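Local coordinates for protein Rho guanyl nucleotide exchange factor (Rom2), putative (Aspergillus fumigatus Af293, PDB 5O51) that probably acts as a guanine-nucleotide exchange factor for Rho-type GTPases, represented here by its beta-propeller CNH domain, at residues T38-I44 against P56-A62. Sequence-based numbering, arbitrary orientation.
Sequences TDSGIFI and PRRVLDA
Phe43 lays its ring along Arg58, CE2 3.8 Å from Arg58 CB, while its CB meets Pro56 CB at 4.0 Å. The two strands, 41-44 and 57-61, run antiparallel at 135°, axes 4.5 Å apart. Ile44 and Arg57 form a hydrogen-bonded pair (Ile44 N to Arg57 O 3.0 Å, Arg57 N to Ile44 O 2.9 Å). A classic bulge follows: Val59 and Leu60 both face Ile42, whose O accepts from Val59 N at 2.9 Å and weakly from Leu60 N at 3.4 Å; Ile42 N gives to Leu60 O at 3.1 Å. Val59, first bulge residue, has phi/psi -124/-31; its CG1 lies 3.5 Å from Ile44 CG2. On Phe43's face, Arg58 (chi1, chi2 t, chi3 m) bends to the turn: NH2 hydrogen-bonds Ser40 OG at 3.1 Å; NH1 salt-bridges Asp61 OD1 at 2.9 Å. Thr38 OG1 accepts from Ser40 N (3.1 Å), an ST turn. This is the outer hairpin of a four-stranded propeller blade: 57-61 forms its edge, and strand 33-38 flanks 41-46 opposite.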
loop_
_atom_site.group_PDB
_atom_site.type_symbol
_atom_site.label_atom_id
_atom_site.label_comp_id
_atom_site.label_asym_id
_atom_site.label_seq_id
_atom_site.Cartn_x
_atom_site.Cartn_y
_atom_site.Cartn_z
ATOM N N THR A 38 5.451 6.229 12.908
ATOM C CA THR A 38 6.779 5.695 13.311
ATOM C C THR A 38 6.677 4.692 14.472
ATOM O O THR A 38 5.575 4.396 15.002
ATOM C CB THR A 38 7.611 6.843 13.798
ATOM O OG1 THR A 38 7.129 7.204 15.130
ATOM C CG2 THR A 38 7.494 8.070 12.842
ATOM N N ASP A 39 7.825 4.184 14.882
ATOM C CA ASP A 39 7.940 3.291 16.071
ATOM C C ASP A 39 7.504 3.933 17.411
ATOM O O ASP A 39 6.990 3.249 18.230
ATOM C CB ASP A 39 9.350 2.656 16.130
ATOM C CG ASP A 39 9.476 1.497 15.211
ATOM O OD1 ASP A 39 8.430 1.036 14.676
ATOM O OD2 ASP A 39 10.607 1.028 14.991
ATOM N N SER A 40 7.468 5.254 17.513
ATOM C CA SER A 40 7.145 5.941 18.747
ATOM C C SER A 40 5.843 6.742 18.776
ATOM O O SER A 40 5.342 7.067 19.878
ATOM C CB SER A 40 8.175 7.024 18.965
ATOM O OG SER A 40 7.576 8.205 18.393
ATOM N N GLY A 41 5.351 7.172 17.630
ATOM C CA GLY A 41 4.225 8.122 17.564
ATOM C C GLY A 41 3.762 8.435 16.124
ATOM O O GLY A 41 4.349 7.960 15.187
ATOM N N ILE A 42 2.685 9.213 16.018
ATOM C CA ILE A 42 2.093 9.738 14.786
ATOM C C ILE A 42 2.269 11.262 14.811
ATOM O O ILE A 42 2.011 11.962 15.856
ATOM C CB ILE A 42 0.643 9.294 14.682
ATOM C CG1 ILE A 42 0.571 7.771 14.564
ATOM C CG2 ILE A 42 -0.077 9.879 13.436
ATOM C CD1 ILE A 42 -0.825 7.226 14.725
ATOM N N PHE A 43 2.720 11.796 13.671
ATOM C CA PHE A 43 3.012 13.240 13.494
ATOM C C PHE A 43 2.235 13.779 12.291
ATOM O O PHE A 43 1.892 13.003 11.343
ATOM C CB PHE A 43 4.500 13.458 13.294
ATOM C CG PHE A 43 5.411 12.983 14.454
ATOM C CD1 PHE A 43 5.833 11.651 14.549
ATOM C CD2 PHE A 43 5.873 13.896 15.420
ATOM C CE1 PHE A 43 6.640 11.232 15.620
ATOM C CE2 PHE A 43 6.699 13.500 16.473
ATOM C CZ PHE A 43 7.112 12.157 16.557
ATOM N N ILE A 44 1.980 15.093 12.289
ATOM C CA ILE A 44 1.361 15.800 11.129
ATOM C C ILE A 44 2.163 17.017 10.775
ATOM O O ILE A 44 2.682 17.708 11.671
ATOM C CB ILE A 44 -0.115 16.140 11.379
ATOM C CG1 ILE A 44 -0.778 16.792 10.174
ATOM C CG2 ILE A 44 -0.361 17.065 12.576
ATOM C CD1 ILE A 44 -2.280 16.585 10.178
ATOM N N PRO A 56 7.229 18.805 11.799
ATOM C CA PRO A 56 6.033 18.007 12.061
ATOM C C PRO A 56 5.682 18.064 13.582
ATOM O O PRO A 56 6.591 18.132 14.387
ATOM C CB PRO A 56 6.464 16.596 11.672
ATOM C CG PRO A 56 7.606 16.790 10.749
ATOM C CD PRO A 56 8.293 18.036 11.151
ATOM N N ARG A 57 4.420 17.943 13.955
ATOM C CA ARG A 57 4.032 17.917 15.404
ATOM C C ARG A 57 3.361 16.622 15.820
ATOM O O ARG A 57 2.649 16.008 15.040
ATOM C CB ARG A 57 3.115 19.093 15.748
ATOM C CG ARG A 57 1.952 19.341 14.843
ATOM C CD ARG A 57 1.028 20.475 15.397
ATOM N NE ARG A 57 -0.284 20.280 14.794
ATOM C CZ ARG A 57 -1.283 19.584 15.321
ATOM N NH1 ARG A 57 -1.240 19.156 16.567
ATOM N NH2 ARG A 57 -2.384 19.391 14.606
ATOM N N ARG A 58 3.642 16.201 17.024
ATOM C CA ARG A 58 3.178 14.944 17.529
ATOM C C ARG A 58 1.719 15.114 17.793
ATOM O O ARG A 58 1.297 16.121 18.426
ATOM C CB ARG A 58 3.921 14.581 18.820
ATOM C CG ARG A 58 3.313 13.445 19.628
ATOM C CD ARG A 58 4.176 13.156 20.865
ATOM N NE ARG A 58 5.434 12.498 20.531
ATOM C CZ ARG A 58 5.633 11.188 20.420
ATOM N NH1 ARG A 58 4.645 10.346 20.628
ATOM N NH2 ARG A 58 6.841 10.703 20.054
ATOM N N VAL A 59 0.933 14.142 17.345
ATOM C CA VAL A 59 -0.529 14.201 17.531
ATOM C C VAL A 59 -1.100 13.018 18.247
ATOM O O VAL A 59 -2.153 13.145 18.874
ATOM C CB VAL A 59 -1.374 14.344 16.246
ATOM C CG1 VAL A 59 -1.211 15.741 15.691
ATOM C CG2 VAL A 59 -1.117 13.215 15.195
ATOM N N LEU A 60 -0.502 11.862 18.087
ATOM C CA LEU A 60 -0.963 10.712 18.853
ATOM C C LEU A 60 0.235 9.961 19.393
ATOM O O LEU A 60 1.267 9.831 18.681
ATOM C CB LEU A 60 -1.810 9.791 18.017
ATOM C CG LEU A 60 -3.172 10.344 17.640
ATOM C CD1 LEU A 60 -3.770 9.601 16.441
ATOM C CD2 LEU A 60 -4.086 10.353 18.842
ATOM N N ASP A 61 0.146 9.488 20.660
ATOM C CA ASP A 61 1.123 8.519 21.154
ATOM C C ASP A 61 0.617 7.157 20.715
ATOM O O ASP A 61 -0.571 6.869 20.807
ATOM C CB ASP A 61 1.321 8.573 22.682
ATOM C CG ASP A 61 1.806 9.953 23.154
ATOM O OD1 ASP A 61 2.337 10.765 22.332
ATOM O OD2 ASP A 61 1.637 10.212 24.350
ATOM N N ALA A 62 1.517 6.323 20.272
ATOM C CA ALA A 62 1.160 4.998 19.719
ATOM C C ALA A 62 2.444 4.493 19.226
ATOM O O ALA A 62 3.220 5.271 18.660
ATOM C CB ALA A 62 0.161 5.051 18.573
#